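Local coordinates for alginate biosynthesis protein AlgX (Pseudomonas aeruginosa, PDB 4KNC) that takes part in O-acetylation of the exopolysaccharide alginate in the periplasm and protects the polymer from degradation on its way through that compartment, at residues A[179-184]-A[254-259]; A[158-163]-A[249-254]; A[313-318]-A[396-401]. One frame throughout, in Å; residues are numbered along the deposited sequence.

Contact 1 (A[179-184]-A[254-259]); sequences KQFESK and FLEEFS
Phe181 and Glu256 form the main apolar part of this contact. Glu256 CB sits over the centre of the Phe181 ring in a CH-pi contact, 3.6 Å from the ring centroid. The Glu256 carboxylate follows over the same face, nearly flat on the ring, with the two planes 13° apart. Its OE1 comes to 3.9 Å from Phe181 CE2. Glu256 OE2 accepts a hydrogen bond from Ile263 N, which helps to hold the carboxylate in place. At the base of the ring, Phe181 CD1 lies 3.3 Å from the backbone O of Glu256.

The strand belongs to the two-stranded antiparallel sheet 180-191/210-220 of the SGNH hydrolase-like domain, and it lies against helix 251-259. The two segment axes approach to 6.9 Å. Phe181 and Ser183 point toward the helix, while Gln180, Glu182 and Lys184 point away. The backbones of these last three bond to strand 210-220.

The direct polar link is Ser183 OG to Glu257 OE1, a hydrogen bond of 2.8 Å. The hydroxyl meets OE1 from above the carboxylate plane, 41° out of it. Glu257 CG stands anti to the backbone N (chi1 176°), and the extended chain beyond it carries the carboxylate to the strand. Ser183 OG is also hydrogen-bonded to Thr217 OG1 on the partner strand.

Two waters add bridges. Water 1 accepts from Phe181 N and donates to Glu257 O at 2.8 Å. Water 2 accepts from Ser183 N at 2.7 Å and gives a weak bond to Glu257 OE2.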
loop_
_atom_site.group_PDB
_atom_site.type_symbol
_atom_site.label_atom_id
_atom_site.label_comp_id
_atom_site.label_asym_id
_atom_site.label_seq_id
_atom_site.Cartn_x
_atom_site.Cartn_y
_atom_site.Cartn_z
ATOM N N LYS A 179 -26.593 0.995 3.589
ATOM C CA LYS A 179 -27.008 0.249 4.779
ATOM C C LYS A 179 -26.747 1.116 5.999
ATOM O O LYS A 179 -26.059 2.127 5.910
ATOM C CB LYS A 179 -26.204 -1.050 4.922
ATOM C CG LYS A 179 -26.060 -1.864 3.647
ATOM C CD LYS A 179 -24.882 -2.823 3.716
ATOM C CE LYS A 179 -25.182 -4.034 4.577
ATOM N NZ LYS A 179 -25.255 -5.263 3.740
ATOM N N GLN A 180 -27.286 0.720 7.144
ATOM C CA GLN A 180 -26.964 1.410 8.381
ATOM C C GLN A 180 -25.960 0.590 9.161
ATOM O O GLN A 180 -26.162 -0.608 9.383
ATOM C CB GLN A 180 -28.202 1.588 9.242
ATOM C CG GLN A 180 -29.413 2.104 8.501
ATOM C CD GLN A 180 -30.697 1.818 9.253
ATOM O OE1 GLN A 180 -30.702 1.728 10.483
ATOM N NE2 GLN A 180 -31.790 1.652 8.518
ATOM N N PHE A 181 -24.880 1.230 9.589
ATOM C CA PHE A 181 -23.929 0.548 10.457
ATOM C C PHE A 181 -23.845 1.221 11.812
ATOM O O PHE A 181 -24.031 2.435 11.931
ATOM C CB PHE A 181 -22.544 0.525 9.830
ATOM C CG PHE A 181 -22.490 -0.169 8.509
ATOM C CD1 PHE A 181 -22.725 0.530 7.336
ATOM C CD2 PHE A 181 -22.184 -1.520 8.437
ATOM C CE1 PHE A 181 -22.661 -0.110 6.100
ATOM C CE2 PHE A 181 -22.117 -2.165 7.215
ATOM C CZ PHE A 181 -22.359 -1.456 6.044
ATOM N N GLU A 182 -23.564 0.421 12.831
ATOM C CA GLU A 182 -23.295 0.942 14.161
ATOM C C GLU A 182 -21.986 0.382 14.707
ATOM O O GLU A 182 -21.702 -0.824 14.583
ATOM C CB GLU A 182 -24.438 0.603 15.112
ATOM C CG GLU A 182 -25.728 1.318 14.785
ATOM C CD GLU A 182 -26.858 0.889 15.699
ATOM O OE1 GLU A 182 -26.594 0.070 16.609
ATOM O OE2 GLU A 182 -28.000 1.368 15.505
ATOM N N SER A 183 -21.190 1.261 15.303
ATOM C CA SER A 183 -19.939 0.851 15.927
ATOM C C SER A 183 -20.081 0.812 17.444
ATOM O O SER A 183 -20.603 1.745 18.049
ATOM C CB SER A 183 -18.803 1.788 15.521
ATOM O OG SER A 183 -18.611 1.777 14.116
ATOM N N LYS A 184 -19.622 -0.283 18.040
ATOM C CA LYS A 184 -19.650 -0.469 19.477
ATOM C C LYS A 184 -18.252 -0.754 19.988
ATOM O O LYS A 184 -17.452 -1.426 19.311
ATOM C CB LYS A 184 -20.539 -1.660 19.835
ATOM C CG LYS A 184 -22.025 -1.426 19.627
ATOM C CD LYS A 184 -22.817 -2.701 19.881
ATOM N N PHE A 254 -15.326 2.135 10.650
ATOM C CA PHE A 254 -15.718 3.539 10.741
ATOM C C PHE A 254 -16.064 4.107 9.360
ATOM O O PHE A 254 -16.975 4.920 9.233
ATOM C CB PHE A 254 -14.631 4.360 11.424
ATOM C CG PHE A 254 -14.372 3.945 12.862
ATOM C CD1 PHE A 254 -15.416 3.849 13.772
ATOM C CD2 PHE A 254 -13.088 3.635 13.290
ATOM C CE1 PHE A 254 -15.182 3.465 15.099
ATOM C CE2 PHE A 254 -12.849 3.243 14.606
ATOM C CZ PHE A 254 -13.899 3.164 15.508
ATOM N N LEU A 255 -15.343 3.678 8.324
ATOM C CA LEU A 255 -15.716 4.075 6.973
ATOM C C LEU A 255 -17.151 3.661 6.675
ATOM O O LEU A 255 -17.926 4.453 6.134
ATOM C CB LEU A 255 -14.777 3.486 5.933
ATOM C CG LEU A 255 -13.375 4.101 5.864
ATOM C CD1 LEU A 255 -12.450 3.256 4.985
ATOM C CD2 LEU A 255 -13.433 5.522 5.336
ATOM N N GLU A 256 -17.519 2.430 7.021
ATOM C CA GLU A 256 -18.896 1.994 6.769
ATOM C C GLU A 256 -19.890 2.818 7.579
ATOM O O GLU A 256 -20.926 3.232 7.062
ATOM C CB GLU A 256 -19.083 0.515 7.088
ATOM C CG GLU A 256 -18.261 -0.423 6.221
ATOM C CD GLU A 256 -18.239 -1.827 6.773
ATOM O OE1 GLU A 256 -18.350 -1.961 8.008
ATOM O OE2 GLU A 256 -18.120 -2.788 5.981
ATOM N N GLU A 257 -19.561 3.059 8.845
ATOM C CA GLU A 257 -20.462 3.775 9.728
ATOM C C GLU A 257 -20.757 5.154 9.157
ATOM O O GLU A 257 -21.912 5.541 9.019
ATOM C CB GLU A 257 -19.894 3.908 11.148
ATOM C CG GLU A 257 -20.815 4.733 12.018
ATOM C CD GLU A 257 -20.268 5.039 13.392
ATOM O OE1 GLU A 257 -19.217 4.470 13.778
ATOM O OE2 GLU A 257 -20.906 5.861 14.085
ATOM N N PHE A 258 -19.707 5.880 8.794
ATOM C CA PHE A 258 -19.895 7.245 8.305
ATOM C C PHE A 258 -20.312 7.373 6.837
ATOM O O PHE A 258 -20.793 8.417 6.449
ATOM C CB PHE A 258 -18.651 8.092 8.577
ATOM C CG PHE A 258 -18.293 8.155 10.033
ATOM C CD1 PHE A 258 -19.198 8.657 10.955
ATOM C CD2 PHE A 258 -17.068 7.703 10.482
ATOM C CE1 PHE A 258 -18.878 8.712 12.301
ATOM C CE2 PHE A 258 -16.741 7.757 11.827
ATOM C CZ PHE A 258 -17.648 8.258 12.738
ATOM N N SER A 259 -20.129 6.329 6.031
ATOM C CA SER A 259 -20.494 6.409 4.610
ATOM C C SER A 259 -21.805 5.709 4.301
ATOM O O SER A 259 -22.464 6.057 3.340
ATOM C CB SER A 259 -19.402 5.830 3.709
ATOM O OG SER A 259 -19.417 4.409 3.750
HETATM O O HOH W 1 -24.173 3.936 8.787
HETATM O O HOH W 2 -22.159 3.821 15.555
#

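Contact 2 (A[158-163]-A[249-254]); sequences RSAKIV and YNFAGF
Ser159 begins the contact with the Phe251 ring, and it does so loosely: its CB is 4.4 Å from Phe251 CE1. Its hydroxyl bonds outside the contact. Ser159 OG is hydrogen-bonded to Gly155 O one turn back in helix 153-169 and to Tyr143 OH.

Ala160 comes next and carries most of the packing. Its CB touches two residues one turn apart on helix 251-259. It meets Phe254 CB at 3.6 Å and Phe251 CE1 at 3.8 Å. The small methyl lets the backbones come close, with the CA atoms of Ala160 and Phe254 5.8 Å apart. Ala160 N lies at the edge of the Phe251 ring, in its plane. Phe251 CG is anti to the backbone N (chi1 -180°), and the ring beyond it reaches across to helix 153-169. The Phe254 ring leads away from Ala160 instead. Asn250 ND2 stands 3.5 Å above the centre of that ring and bonds to Thr217 OG1. Asn250 is the N-cap residue of helix 251-259.

Val163, one turn after Ser159, closes the contact. Its CG2 meets the Phe251 ring at the edge, 4.2 Å from CZ.

Helix 251-259 connects the adjacent parallel strands 237-240 and 263-265 in a beta-alpha-beta crossover. Phe251 also touches Leu239 of the first strand and meets the Trp151 ring. Its side chain is about 10 Å from those of His150 and Ser243, the inferred proton acceptor and nucleophile.

Between the two segments the meeting is apolar and wholly buried. Burial of apolar surface and close van der Waals packing therefore join the helices here, without a polar link across.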
loop_
_atom_site.group_PDB
_atom_site.type_symbol
_atom_site.label_atom_id
_atom_site.label_comp_id
_atom_site.label_asym_id
_atom_site.label_seq_id
_atom_site.Cartn_x
_atom_site.Cartn_y
_atom_site.Cartn_z
ATOM N N ARG A 158 -11.752 9.472 13.469
ATOM C CA ARG A 158 -11.768 10.867 13.022
ATOM C C ARG A 158 -11.296 10.957 11.579
ATOM O O ARG A 158 -11.750 11.817 10.823
ATOM C CB ARG A 158 -10.908 11.772 13.924
ATOM C CG ARG A 158 -11.425 11.884 15.375
ATOM C CD ARG A 158 -10.823 13.058 16.161
ATOM N NE ARG A 158 -9.438 12.843 16.603
ATOM C CZ ARG A 158 -9.082 12.224 17.732
ATOM N NH1 ARG A 158 -7.792 12.080 18.040
ATOM N NH2 ARG A 158 -10.000 11.727 18.548
ATOM N N SER A 159 -10.378 10.076 11.190
ATOM C CA SER A 159 -9.931 10.062 9.801
ATOM C C SER A 159 -11.036 9.567 8.865
ATOM O O SER A 159 -11.269 10.110 7.769
ATOM C CB SER A 159 -8.693 9.170 9.667
ATOM O OG SER A 159 -7.666 9.644 10.508
ATOM N N ALA A 160 -11.711 8.512 9.298
ATOM C CA ALA A 160 -12.728 7.902 8.461
ATOM C C ALA A 160 -13.943 8.837 8.259
ATOM O O ALA A 160 -14.610 8.788 7.219
ATOM C CB ALA A 160 -13.149 6.556 9.032
ATOM N N LYS A 161 -14.210 9.708 9.226
ATOM C CA LYS A 161 -15.278 10.698 9.049
ATOM C C LYS A 161 -14.998 11.616 7.825
ATOM O O LYS A 161 -15.863 11.805 6.941
ATOM C CB LYS A 161 -15.472 11.505 10.338
ATOM C CG LYS A 161 -16.771 12.278 10.397
ATOM C CD LYS A 161 -17.002 12.835 11.793
ATOM C CE LYS A 161 -16.910 11.734 12.836
ATOM N N ILE A 162 -13.765 12.125 7.752
ATOM C CA ILE A 162 -13.342 12.936 6.611
ATOM C C ILE A 162 -13.326 12.144 5.291
ATOM O O ILE A 162 -13.857 12.614 4.250
ATOM C CB ILE A 162 -11.981 13.598 6.883
ATOM C CG1 ILE A 162 -12.118 14.606 8.025
ATOM C CG2 ILE A 162 -11.447 14.299 5.630
ATOM C CD1 ILE A 162 -10.797 15.252 8.424
ATOM N N VAL A 163 -12.759 10.935 5.327
ATOM C CA VAL A 163 -12.724 10.123 4.100
ATOM C C VAL A 163 -14.140 9.875 3.562
ATOM O O VAL A 163 -14.389 9.988 2.356
ATOM C CB VAL A 163 -11.994 8.765 4.280
ATOM C CG1 VAL A 163 -12.017 7.983 2.961
ATOM C CG2 VAL A 163 -10.561 8.982 4.743
ATOM N N TYR A 249 -7.866 -1.594 14.479
ATOM C CA TYR A 249 -8.103 -0.163 14.599
ATOM C C TYR A 249 -9.450 0.213 14.009
ATOM O O TYR A 249 -9.909 1.333 14.191
ATOM C CB TYR A 249 -6.969 0.648 13.965
ATOM C CG TYR A 249 -5.622 0.085 14.320
ATOM C CD1 TYR A 249 -5.098 0.240 15.606
ATOM C CD2 TYR A 249 -4.888 -0.641 13.391
ATOM C CE1 TYR A 249 -3.875 -0.296 15.947
ATOM C CE2 TYR A 249 -3.654 -1.183 13.723
ATOM C CZ TYR A 249 -3.152 -1.007 14.997
ATOM O OH TYR A 249 -1.925 -1.555 15.324
ATOM N N ASN A 250 -10.061 -0.733 13.297
ATOM C CA ASN A 250 -11.418 -0.582 12.782
ATOM C C ASN A 250 -11.627 0.572 11.770
ATOM O O ASN A 250 -12.710 1.142 11.694
ATOM C CB ASN A 250 -12.437 -0.474 13.933
ATOM C CG ASN A 250 -13.866 -0.767 13.468
ATOM O OD1 ASN A 250 -14.095 -1.763 12.794
ATOM N ND2 ASN A 250 -14.819 0.126 13.790
ATOM N N PHE A 251 -10.601 0.898 10.993
ATOM C CA PHE A 251 -10.707 1.951 9.979
ATOM C C PHE A 251 -11.813 1.635 8.969
ATOM O O PHE A 251 -12.662 2.490 8.689
ATOM C CB PHE A 251 -9.358 2.169 9.290
ATOM C CG PHE A 251 -9.361 3.250 8.223
ATOM C CD1 PHE A 251 -9.796 4.537 8.510
ATOM C CD2 PHE A 251 -8.869 2.982 6.947
ATOM C CE1 PHE A 251 -9.778 5.533 7.530
ATOM C CE2 PHE A 251 -8.829 3.978 5.963
ATOM C CZ PHE A 251 -9.298 5.255 6.259
ATOM N N ALA A 252 -11.841 0.408 8.456
ATOM C CA ALA A 252 -12.921 0.005 7.534
ATOM C C ALA A 252 -14.325 0.109 8.163
ATOM O O ALA A 252 -15.276 0.545 7.516
ATOM C CB ALA A 252 -12.686 -1.394 7.019
ATOM N N GLY A 253 -14.452 -0.284 9.429
ATOM C CA GLY A 253 -15.732 -0.203 10.118
ATOM C C GLY A 253 -16.225 1.228 10.280
ATOM O O GLY A 253 -17.407 1.523 10.066
ATOM N N PHE A 254 -15.326 2.135 10.650
ATOM C CA PHE A 254 -15.718 3.539 10.741
ATOM C C PHE A 254 -16.064 4.107 9.360
ATOM O O PHE A 254 -16.975 4.920 9.233
ATOM C CB PHE A 254 -14.631 4.360 11.424
ATOM C CG PHE A 254 -14.372 3.945 12.862
ATOM C CD1 PHE A 254 -15.416 3.849 13.772
ATOM C CD2 PHE A 254 -13.088 3.635 13.290
ATOM C CE1 PHE A 254 -15.182 3.465 15.099
ATOM C CE2 PHE A 254 -12.849 3.243 14.606
ATOM C CZ PHE A 254 -13.899 3.164 15.508
#

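Contact 3 (A[313-318]-A[396-401]); sequences AMPLVD and RYVFQL
This contact lies at the junction of the two domains of AlgX. Helix 307-316, near the end of the SGNH hydrolase-like domain, rests on strand 396-400 of the carbohydrate-binding module. That strand is one edge of a four-stranded antiparallel sheet.

Val398 is received by two consecutive helix residues. Its CG1 is anti to the backbone N (chi1 180°) and lies 4.1 Å from Pro315 CB. Leu316 meets it nearer the base of the side chain: Leu316 CD2 comes to 3.6 Å from Val398 CB. The same CD2 is 3.7 Å from Val398 CG2. The Pro315 ring and Val398 run alongside each other in opposing directions, while Leu316 lies across Val398 at a slant.

Pro315 also reaches the strand backbone. Its CG is 3.9 Å from Gln400 N, so the ring lies against the peptide between Phe399 and Gln400. The Gln400 side chain crosses the proline ring at about a right angle. Its CG is placed between the backbone N and the carbonyl carbon (chi1 70°), and the chain beyond is extended. Its NE2 comes to 4.1 Å from Met314 CB and to 4.2 Å from Pro315 CD, both packing distances. The helix is kinked at Pro315, whose N makes no bond to the preceding turn.

Other parts of both domains close round the junction. Gln400 O accepts a hydrogen bond from Arg311 NH2, one turn before Pro315 on the helix. On the helix side, Leu316 packs on Leu278 and Thr282 of helix 275-282, and Met314 touches Glu73 of helix 61-76. On the sheet side, Pro315 reaches Val356 and Val398 touches Asp358, both on the neighbouring strand 355-361.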
loop_
_atom_site.group_PDB
_atom_site.type_symbol
_atom_site.label_atom_id
_atom_site.label_comp_id
_atom_site.label_asym_id
_atom_site.label_seq_id
_atom_site.Cartn_x
_atom_site.Cartn_y
_atom_site.Cartn_z
ATOM N N ALA A 313 1.441 -3.094 -11.423
ATOM C CA ALA A 313 0.095 -2.550 -11.247
ATOM C C ALA A 313 -0.617 -2.260 -12.563
ATOM O O ALA A 313 -1.785 -2.617 -12.713
ATOM C CB ALA A 313 0.113 -1.319 -10.351
ATOM N N MET A 314 0.088 -1.647 -13.515
ATOM C CA MET A 314 -0.521 -1.297 -14.800
ATOM C C MET A 314 -1.161 -2.492 -15.530
ATOM O O MET A 314 -2.362 -2.474 -15.783
ATOM C CB MET A 314 0.453 -0.518 -15.709
ATOM C CG MET A 314 0.784 0.871 -15.201
ATOM S SD MET A 314 -0.655 1.963 -15.234
ATOM C CE MET A 314 -0.609 2.470 -16.959
ATOM N N PRO A 315 -0.379 -3.540 -15.851
ATOM C CA PRO A 315 -1.018 -4.671 -16.536
ATOM C C PRO A 315 -1.960 -5.472 -15.644
ATOM O O PRO A 315 -2.788 -6.219 -16.161
ATOM C CB PRO A 315 0.171 -5.550 -16.932
ATOM C CG PRO A 315 1.214 -5.228 -15.892
ATOM C CD PRO A 315 1.070 -3.762 -15.680
ATOM N N LEU A 316 -1.829 -5.340 -14.331
ATOM C CA LEU A 316 -2.726 -6.048 -13.422
ATOM C C LEU A 316 -4.175 -5.551 -13.515
ATOM O O LEU A 316 -5.117 -6.298 -13.222
ATOM C CB LEU A 316 -2.221 -5.970 -11.980
ATOM C CG LEU A 316 -1.174 -7.026 -11.637
ATOM C CD1 LEU A 316 -0.657 -6.801 -10.224
ATOM C CD2 LEU A 316 -1.789 -8.402 -11.783
ATOM N N VAL A 317 -4.356 -4.296 -13.916
ATOM C CA VAL A 317 -5.708 -3.753 -14.066
ATOM C C VAL A 317 -6.562 -4.626 -14.998
ATOM O O VAL A 317 -7.751 -4.825 -14.740
ATOM C CB VAL A 317 -5.685 -2.283 -14.541
ATOM C CG1 VAL A 317 -7.091 -1.776 -14.805
ATOM C CG2 VAL A 317 -5.016 -1.424 -13.504
ATOM N N ASP A 318 -5.945 -5.178 -16.050
ATOM C CA ASP A 318 -6.644 -6.072 -16.985
ATOM C C ASP A 318 -6.237 -7.538 -16.885
ATOM O O ASP A 318 -6.178 -8.238 -17.891
ATOM C CB ASP A 318 -6.475 -5.606 -18.432
ATOM C CG ASP A 318 -7.245 -4.350 -18.723
ATOM O OD1 ASP A 318 -6.839 -3.290 -18.199
ATOM O OD2 ASP A 318 -8.254 -4.420 -19.464
ATOM N N ARG A 396 1.014 -16.283 -8.365
ATOM C CA ARG A 396 0.988 -15.524 -9.616
ATOM C C ARG A 396 1.611 -14.122 -9.497
ATOM O O ARG A 396 1.444 -13.432 -8.487
ATOM C CB ARG A 396 -0.441 -15.416 -10.147
ATOM C CG ARG A 396 -0.568 -14.684 -11.469
ATOM C CD ARG A 396 -1.999 -14.724 -11.964
ATOM N NE ARG A 396 -2.182 -13.984 -13.210
ATOM C CZ ARG A 396 -3.257 -13.247 -13.477
ATOM N NH1 ARG A 396 -4.239 -13.149 -12.580
ATOM N NH2 ARG A 396 -3.355 -12.603 -14.634
ATOM N N TYR A 397 2.327 -13.732 -10.551
ATOM C CA TYR A 397 2.981 -12.438 -10.707
ATOM C C TYR A 397 2.665 -11.998 -12.118
ATOM O O TYR A 397 2.485 -12.845 -12.989
ATOM C CB TYR A 397 4.497 -12.592 -10.603
ATOM C CG TYR A 397 4.985 -12.991 -9.253
ATOM C CD1 TYR A 397 4.925 -14.312 -8.833
ATOM C CD2 TYR A 397 5.504 -12.043 -8.377
ATOM C CE1 TYR A 397 5.378 -14.681 -7.582
ATOM C CE2 TYR A 397 5.959 -12.399 -7.129
ATOM C CZ TYR A 397 5.894 -13.718 -6.731
ATOM O OH TYR A 397 6.350 -14.069 -5.476
ATOM N N VAL A 398 2.601 -10.687 -12.350
ATOM C CA VAL A 398 2.342 -10.136 -13.685
ATOM C C VAL A 398 3.138 -8.848 -13.875
ATOM O O VAL A 398 3.167 -8.005 -12.984
ATOM C CB VAL A 398 0.849 -9.792 -13.877
ATOM C CG1 VAL A 398 0.610 -9.220 -15.266
ATOM C CG2 VAL A 398 -0.043 -11.015 -13.649
ATOM N N PHE A 399 3.799 -8.689 -15.017
ATOM C CA PHE A 399 4.600 -7.477 -15.234
ATOM C C PHE A 399 4.775 -7.123 -16.702
ATOM O O PHE A 399 4.789 -7.997 -17.559
ATOM C CB PHE A 399 5.970 -7.564 -14.531
ATOM C CG PHE A 399 6.897 -8.621 -15.098
ATOM C CD1 PHE A 399 6.866 -9.918 -14.620
ATOM C CD2 PHE A 399 7.812 -8.305 -16.091
ATOM C CE1 PHE A 399 7.728 -10.890 -15.125
ATOM C CE2 PHE A 399 8.675 -9.272 -16.605
ATOM C CZ PHE A 399 8.629 -10.565 -16.122
ATOM N N GLN A 400 4.888 -5.834 -16.997
ATOM C CA GLN A 400 5.114 -5.420 -18.371
ATOM C C GLN A 400 6.596 -5.540 -18.694
ATOM O O GLN A 400 7.453 -5.307 -17.834
ATOM C CB GLN A 400 4.612 -3.996 -18.615
ATOM C CG GLN A 400 5.433 -2.917 -17.934
ATOM C CD GLN A 400 4.662 -1.618 -17.739
ATOM O OE1 GLN A 400 5.141 -0.692 -17.079
ATOM N NE2 GLN A 400 3.462 -1.548 -18.305
ATOM N N LEU A 401 6.894 -5.934 -19.929
ATOM C CA LEU A 401 8.267 -5.933 -20.406
ATOM C C LEU A 401 8.712 -4.484 -20.465
ATOM O O LEU A 401 7.913 -3.593 -20.768
ATOM C CB LEU A 401 8.398 -6.597 -21.785
ATOM C CG LEU A 401 7.986 -8.070 -21.961
ATOM C CD1 LEU A 401 8.669 -8.724 -23.189
ATOM C CD2 LEU A 401 8.245 -8.891 -20.712
#

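From the N terminus, helix 153-169 supplies the first half of contact 2, and strand 180-191 follows with the first half of contact 1. The chain then runs through strands 210-220 and 237-240 to helix 251-259. That helix closes contact 2 over a loop of 85 residues and then contact 1 over one of 69. The two contacts thus cross. They share Phe254, touch each other, and tie a helix and the two-stranded sheet to one helix of the SGNH hydrolase-like domain. Contact 3 follows in series: its 77-residue loop lies mostly in the carbohydrate-binding module, and it sets helix 307-316 against that module. Its centre is about 34 and 30 Å from those of contacts 1 and 2.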